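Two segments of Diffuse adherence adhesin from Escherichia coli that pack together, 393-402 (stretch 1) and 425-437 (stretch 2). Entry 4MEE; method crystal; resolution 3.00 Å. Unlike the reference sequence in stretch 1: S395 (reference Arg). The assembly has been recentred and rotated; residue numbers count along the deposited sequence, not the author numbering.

Stretch 1 (393-402) EFSPYIEANW
Stretch 2, residues 425-437: NQGEIKTGIEGVI

Residues 397-402 and 425-436 form neighbouring antiparallel β-strands, their N-to-C directions 168° apart and their axes approaching to 4.7 Å. Backbone torsions are extended throughout both strands, mostly with phi between -105° and -145° and psi between 120° and 160°; G432 is nearly flat at 174°/178°. The register pairs Y397 with G432, I398 with T431, E399 with K430, A400 with I429, N401 with E428 and W402 with G427. CA-CA separations are 4.9 Å at the hydrogen-bonded pairs E399-K430 and N401-E428, widening to 5.7 Å at Y397-G432.

Each hydrogen-bonded pair closes a two-way backbone ring. E399 N lies 2.9 Å from K430 O and K430 N 2.8 Å from E399 O; N401 N to E428 O and E428 N to N401 O are both 2.9 Å. At the third pair, Y397 N reaches G432 O at 2.9 Å, whereas G432 N is 3.3 Å from Y397 O. That carbonyl also accepts from the side chain of T431 (OG1 to Y397 O, 3.1 Å; chi1 t). Before the strand begins, the loop of stretch 1 stays alongside its partner: S395 N donates to E434 O at 2.6 Å, V436 N donates to E393 O at 3.1 Å, and F394 and G435 form a single bridge with CA atoms 4.2 Å apart.

Side chains alternate between the two sheet faces. On the face carrying Y397, E399, N401, E428 and K430, a polar network links the strands. N401 (chi1 m) donates through ND2 to E428 OE1 at 2.9 Å and, within its own strand, to E399 OE2 at 2.6 Å, so one amide group joins two carboxylates. E399, extended with chi1 and chi2 both t, also forms a salt bridge from OE1 to K430 NZ at 3.3 Å, a weak hydrogen bond. The Y397 side chain (chi1 p, chi2 -89°) folds over G432, whose N lies over one ring face. An ideal CB on G432 would lie 3.0 Å from Y397 OH, a clash; the absence of a side chain leaves space for the tyrosine. K430 CB lies at the ring edge, 4.4 Å from Y397 CE2.

On the face bearing I398, A400, W402, I429 and T431, less of each residue is generally covered by the other stretch; I398 CG2 lies 4.4 Å from I429 CD1. The W402 indole (chi1 t, chi2 46°) extends past G427, and its NE1 donates to N425 OD1 at 3.2 Å. In the loop, P396 CB lies 4.2 Å from I433 CG1.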

ATOM      1  N   GLU A 393      11.061 -23.098 -11.161  1.00 47.38           N
ATOM      2  CA  GLU A 393      11.824 -22.271 -10.231  1.00 47.31           C
ATOM      3  C   GLU A 393      10.983 -21.854  -9.024  1.00 47.81           C
ATOM      4  O   GLU A 393       9.765 -21.989  -9.032  1.00 48.41           O
ATOM      5  CB  GLU A 393      12.368 -21.033 -10.950  1.00 47.52           C
ATOM      6  N   PHE A 394      11.639 -21.368  -7.982  1.00 47.21           N
ATOM      7  CA  PHE A 394      10.954 -20.816  -6.829  1.00 47.39           C
ATOM      8  C   PHE A 394      11.910 -19.769  -6.320  1.00 47.76           C
ATOM      9  O   PHE A 394      13.110 -19.987  -6.364  1.00 47.44           O
ATOM     10  CB  PHE A 394      10.731 -21.893  -5.768  1.00 46.19           C
ATOM     11  N   SER A 395      11.415 -18.628  -5.858  1.00 48.83           N
ATOM     12  CA  SER A 395      12.334 -17.579  -5.420  1.00 49.86           C
ATOM     13  C   SER A 395      11.907 -16.854  -4.145  1.00 50.02           C
ATOM     14  O   SER A 395      11.382 -15.741  -4.221  1.00 50.36           O
ATOM     15  CB  SER A 395      12.578 -16.575  -6.552  1.00 49.58           C
ATOM     16  OG  SER A 395      13.298 -15.449  -6.084  1.00 49.68           O
ATOM     17  N   PRO A 396      12.153 -17.460  -2.963  1.00 50.19           N
ATOM     18  CA  PRO A 396      11.713 -16.753  -1.759  1.00 49.33           C
ATOM     19  C   PRO A 396      12.529 -15.496  -1.459  1.00 48.18           C
ATOM     20  O   PRO A 396      13.675 -15.369  -1.895  1.00 48.25           O
ATOM     21  CB  PRO A 396      11.909 -17.789  -0.652  1.00 49.30           C
ATOM     22  CG  PRO A 396      13.026 -18.638  -1.141  1.00 49.29           C
ATOM     23  CD  PRO A 396      12.827 -18.730  -2.628  1.00 49.60           C
ATOM     24  N   TYR A 397      11.933 -14.575  -0.713  1.00 46.12           N
ATOM     25  CA  TYR A 397      12.568 -13.293  -0.451  1.00 45.69           C
ATOM     26  C   TYR A 397      12.314 -12.801   0.967  1.00 44.54           C
ATOM     27  O   TYR A 397      11.290 -13.117   1.572  1.00 44.01           O
ATOM     28  CB  TYR A 397      12.091 -12.250  -1.470  1.00 45.92           C
ATOM     29  CG  TYR A 397      10.625 -11.879  -1.351  1.00 46.62           C
ATOM     30  CD1 TYR A 397       9.645 -12.593  -2.039  1.00 46.49           C
ATOM     31  CD2 TYR A 397      10.219 -10.809  -0.552  1.00 47.01           C
ATOM     32  CE1 TYR A 397       8.304 -12.257  -1.931  1.00 46.95           C
ATOM     33  CE2 TYR A 397       8.880 -10.467  -0.437  1.00 47.48           C
ATOM     34  CZ  TYR A 397       7.927 -11.191  -1.127  1.00 47.39           C
ATOM     35  OH  TYR A 397       6.598 -10.851  -1.014  1.00 47.26           O
ATOM     36  N   ILE A 398      13.262 -12.032   1.494  1.00 44.67           N
ATOM     37  CA  ILE A 398      13.062 -11.297   2.736  1.00 45.32           C
ATOM     38  C   ILE A 398      13.383  -9.833   2.512  1.00 44.40           C
ATOM     39  O   ILE A 398      14.381  -9.503   1.875  1.00 45.75           O
ATOM     40  CB  ILE A 398      13.982 -11.776   3.867  1.00 45.62           C
ATOM     41  CG1 ILE A 398      14.080 -13.307   3.905  1.00 46.20           C
ATOM     42  CG2 ILE A 398      13.516 -11.185   5.188  1.00 44.84           C
ATOM     43  CD1 ILE A 398      12.948 -14.005   4.628  1.00 46.94           C
ATOM     44  N   GLU A 399      12.557  -8.954   3.066  1.00 43.40           N
ATOM     45  CA  GLU A 399      12.742  -7.520   2.874  1.00 42.74           C
ATOM     46  C   GLU A 399      12.489  -6.722   4.149  1.00 40.98           C
ATOM     47  O   GLU A 399      11.572  -7.026   4.913  1.00 41.59           O
ATOM     48  CB  GLU A 399      11.844  -7.016   1.742  1.00 42.92           C
ATOM     49  CG  GLU A 399      12.221  -5.639   1.212  1.00 43.70           C
ATOM     50  CD  GLU A 399      11.266  -5.121   0.154  1.00 43.99           C
ATOM     51  OE1 GLU A 399      10.777  -5.922  -0.673  1.00 44.53           O
ATOM     52  OE2 GLU A 399      11.007  -3.900   0.144  1.00 44.18           O
ATOM     53  N   ALA A 400      13.315  -5.700   4.363  1.00 39.66           N
ATOM     54  CA  ALA A 400      13.171  -4.793   5.498  1.00 38.37           C
ATOM     55  C   ALA A 400      13.198  -3.341   5.026  1.00 37.64           C
ATOM     56  O   ALA A 400      14.072  -2.950   4.250  1.00 38.09           O
ATOM     57  CB  ALA A 400      14.265  -5.045   6.525  1.00 38.12           C
ATOM     58  N   ASN A 401      12.232  -2.554   5.495  1.00 37.11           N
ATOM     59  CA  ASN A 401      12.087  -1.160   5.076  1.00 36.78           C
ATOM     60  C   ASN A 401      11.871  -0.181   6.226  1.00 35.61           C
ATOM     61  O   ASN A 401      11.356  -0.544   7.287  1.00 35.00           O
ATOM     62  CB  ASN A 401      10.930  -1.015   4.081  1.00 36.66           C
ATOM     63  CG  ASN A 401      11.251  -1.578   2.710  1.00 37.75           C
ATOM     64  OD1 ASN A 401      12.314  -1.320   2.148  1.00 38.35           O
ATOM     65  ND2 ASN A 401      10.315  -2.336   2.153  1.00 38.30           N
ATOM     66  N   TRP A 402      12.275   1.064   5.996  1.00 35.57           N
ATOM     67  CA  TRP A 402      11.972   2.164   6.900  1.00 35.60           C
ATOM     68  C   TRP A 402      10.958   3.099   6.242  1.00 36.28           C
ATOM     69  O   TRP A 402      11.205   3.660   5.173  1.00 37.28           O
ATOM     70  CB  TRP A 402      13.252   2.905   7.306  1.00 34.77           C
ATOM     71  CG  TRP A 402      13.027   4.230   7.988  1.00 34.37           C
ATOM     72  CD1 TRP A 402      12.149   4.500   9.001  1.00 34.48           C
ATOM     73  CD2 TRP A 402      13.714   5.461   7.717  1.00 34.37           C
ATOM     74  NE1 TRP A 402      12.235   5.821   9.365  1.00 34.08           N
ATOM     75  CE2 TRP A 402      13.189   6.434   8.597  1.00 34.29           C
ATOM     76  CE3 TRP A 402      14.718   5.835   6.813  1.00 34.49           C
ATOM     77  CZ2 TRP A 402      13.634   7.761   8.599  1.00 34.46           C
ATOM     78  CZ3 TRP A 402      15.161   7.155   6.817  1.00 34.77           C
ATOM     79  CH2 TRP A 402      14.618   8.101   7.705  1.00 34.74           C
ATOM     80  N   ASN A 425       6.990   7.540  11.618  1.00 39.20           N
ATOM     81  CA  ASN A 425       8.053   6.604  11.338  1.00 38.40           C
ATOM     82  C   ASN A 425       7.585   5.209  11.656  1.00 38.34           C
ATOM     83  O   ASN A 425       7.014   4.977  12.716  1.00 38.89           O
ATOM     84  CB  ASN A 425       9.277   6.943  12.171  1.00 38.41           C
ATOM     85  CG  ASN A 425       9.946   8.217  11.714  1.00 38.48           C
ATOM     86  OD1 ASN A 425      10.715   8.215  10.755  1.00 38.53           O
ATOM     87  ND2 ASN A 425       9.657   9.315  12.398  1.00 38.70           N
ATOM     88  N   GLN A 426       7.820   4.286  10.734  1.00 37.88           N
ATOM     89  CA  GLN A 426       7.401   2.905  10.910  1.00 38.19           C
ATOM     90  C   GLN A 426       8.471   1.958  10.418  1.00 37.92           C
ATOM     91  O   GLN A 426       9.283   2.325   9.574  1.00 37.98           O
ATOM     92  CB  GLN A 426       6.117   2.637  10.136  1.00 38.47           C
ATOM     93  CG  GLN A 426       4.868   3.168  10.804  1.00 40.21           C
ATOM     94  CD  GLN A 426       3.627   2.892   9.985  1.00 41.53           C
ATOM     95  OE1 GLN A 426       3.549   3.253   8.809  1.00 41.59           O
ATOM     96  NE2 GLN A 426       2.644   2.249  10.604  1.00 42.62           N
ATOM     97  N   GLY A 427       8.462   0.736  10.942  1.00 37.88           N
ATOM     98  CA  GLY A 427       9.341  -0.328  10.455  1.00 38.79           C
ATOM     99  C   GLY A 427       8.553  -1.382   9.698  1.00 39.35           C
ATOM    100  O   GLY A 427       7.491  -1.815  10.140  1.00 40.07           O
ATOM    101  N   GLU A 428       9.061  -1.810   8.552  1.00 40.03           N
ATOM    102  CA  GLU A 428       8.315  -2.762   7.752  1.00 40.13           C
ATOM    103  C   GLU A 428       9.139  -3.999   7.458  1.00 39.94           C
ATOM    104  O   GLU A 428      10.321  -3.904   7.147  1.00 39.39           O
ATOM    105  CB  GLU A 428       7.852  -2.100   6.466  1.00 40.98           C
ATOM    106  CG  GLU A 428       7.064  -2.996   5.529  1.00 42.23           C
ATOM    107  CD  GLU A 428       6.989  -2.415   4.135  1.00 43.14           C
ATOM    108  OE1 GLU A 428       7.960  -1.751   3.725  1.00 43.41           O
ATOM    109  OE2 GLU A 428       5.967  -2.615   3.449  1.00 44.59           O
ATOM    110  N   ILE A 429       8.507  -5.159   7.558  1.00 40.10           N
ATOM    111  CA  ILE A 429       9.169  -6.408   7.235  1.00 40.64           C
ATOM    112  C   ILE A 429       8.295  -7.238   6.316  1.00 40.89           C
ATOM    113  O   ILE A 429       7.160  -7.566   6.654  1.00 40.31           O
ATOM    114  CB  ILE A 429       9.480  -7.231   8.491  1.00 40.90           C
ATOM    115  CG1 ILE A 429      10.156  -8.547   8.108  1.00 41.55           C
ATOM    116  CG2 ILE A 429       8.208  -7.521   9.264  1.00 40.32           C
ATOM    117  CD1 ILE A 429      11.666  -8.482   8.106  1.00 42.42           C
ATOM    118  N   LYS A 430       8.841  -7.581   5.161  1.00 41.43           N
ATOM    119  CA  LYS A 430       8.126  -8.367   4.173  1.00 41.73           C
ATOM    120  C   LYS A 430       8.812  -9.700   3.985  1.00 42.34           C
ATOM    121  O   LYS A 430      10.007  -9.831   4.253  1.00 43.08           O
ATOM    122  CB  LYS A 430       8.094  -7.632   2.839  1.00 41.95           C
ATOM    123  CG  LYS A 430       7.415  -6.277   2.907  1.00 41.32           C
ATOM    124  CD  LYS A 430       6.796  -5.898   1.572  1.00 42.80           C
ATOM    125  CE  LYS A 430       7.657  -4.905   0.810  1.00 43.73           C
ATOM    126  NZ  LYS A 430       7.582  -5.149  -0.655  1.00 44.77           N
ATOM    127  N   THR A 431       8.051 -10.685   3.530  1.00 41.79           N
ATOM    128  CA  THR A 431       8.604 -11.970   3.140  1.00 42.14           C
ATOM    129  C   THR A 431       7.574 -12.724   2.329  1.00 41.75           C
ATOM    130  O   THR A 431       6.385 -12.474   2.461  1.00 42.35           O
ATOM    131  CB  THR A 431       8.993 -12.830   4.353  1.00 41.43           C
ATOM    132  OG1 THR A 431       9.515 -14.081   3.892  1.00 41.95           O
ATOM    133  CG2 THR A 431       7.784 -13.087   5.238  1.00 41.31           C
ATOM    134  N   GLY A 432       8.035 -13.650   1.499  1.00 42.51           N
ATOM    135  CA  GLY A 432       7.139 -14.488   0.713  1.00 43.46           C
ATOM    136  C   GLY A 432       7.897 -15.357  -0.267  1.00 45.02           C
ATOM    137  O   GLY A 432       9.120 -15.281  -0.352  1.00 45.74           O
ATOM    138  N   ILE A 433       7.162 -16.189  -1.001  1.00 45.47           N
ATOM    139  CA  ILE A 433       7.748 -17.081  -1.998  1.00 46.02           C
ATOM    140  C   ILE A 433       7.031 -16.906  -3.338  1.00 47.36           C
ATOM    141  O   ILE A 433       5.810 -16.786  -3.375  1.00 47.10           O
ATOM    142  CB  ILE A 433       7.704 -18.563  -1.531  1.00 45.39           C
ATOM    143  CG1 ILE A 433       8.500 -19.463  -2.486  1.00 44.28           C
ATOM    144  CG2 ILE A 433       6.268 -19.053  -1.364  1.00 44.61           C
ATOM    145  CD1 ILE A 433       8.856 -20.822  -1.918  1.00 44.35           C
ATOM    146  N   GLU A 434       7.799 -16.871  -4.425  1.00 48.97           N
ATOM    147  CA  GLU A 434       7.244 -16.833  -5.780  1.00 50.62           C
ATOM    148  C   GLU A 434       7.717 -18.024  -6.614  1.00 50.93           C
ATOM    149  O   GLU A 434       8.910 -18.327  -6.652  1.00 51.05           O
ATOM    150  CB  GLU A 434       7.588 -15.514  -6.482  1.00 53.29           C
ATOM    151  CG  GLU A 434       7.356 -15.539  -7.988  1.00 56.59           C
ATOM    152  CD  GLU A 434       6.725 -14.266  -8.521  1.00 59.29           C
ATOM    153  OE1 GLU A 434       7.253 -13.166  -8.246  1.00 60.33           O
ATOM    154  OE2 GLU A 434       5.699 -14.371  -9.228  1.00 59.95           O
ATOM    155  N   GLY A 435       6.776 -18.678  -7.292  1.00 50.77           N
ATOM    156  CA  GLY A 435       7.074 -19.879  -8.069  1.00 51.13           C
ATOM    157  C   GLY A 435       6.566 -19.896  -9.502  1.00 51.06           C
ATOM    158  O   GLY A 435       5.496 -19.366  -9.809  1.00 51.33           O
ATOM    159  N   VAL A 436       7.355 -20.516 -10.373  1.00 50.93           N
ATOM    160  CA  VAL A 436       7.001 -20.729 -11.770  1.00 50.36           C
ATOM    161  C   VAL A 436       6.142 -21.973 -11.862  1.00 49.55           C
ATOM    162  O   VAL A 436       6.540 -23.029 -11.375  1.00 49.84           O
ATOM    163  CB  VAL A 436       8.260 -21.002 -12.606  1.00 50.57           C
ATOM    164  CG1 VAL A 436       7.894 -21.198 -14.066  1.00 50.08           C
ATOM    165  CG2 VAL A 436       9.274 -19.882 -12.438  1.00 51.64           C
ATOM    166  N   ILE A 437       4.978 -21.874 -12.496  1.00 49.15           N
ATOM    167  CA  ILE A 437       4.083 -23.035 -12.574  1.00 48.87           C
ATOM    168  C   ILE A 437       3.822 -23.526 -14.001  1.00 47.61           C
ATOM    169  O   ILE A 437       3.324 -24.632 -14.209  1.00 48.00           O
ATOM    170  CB  ILE A 437       2.754 -22.790 -11.822  1.00 48.81           C
ATOM    171  CG1 ILE A 437       3.013 -22.473 -10.344  1.00 49.62           C
ATOM    172  CG2 ILE A 437       1.813 -23.980 -11.965  1.00 48.86           C
ATOM    173  CD1 ILE A 437       4.041 -23.363  -9.673  1.00 49.56           C
TER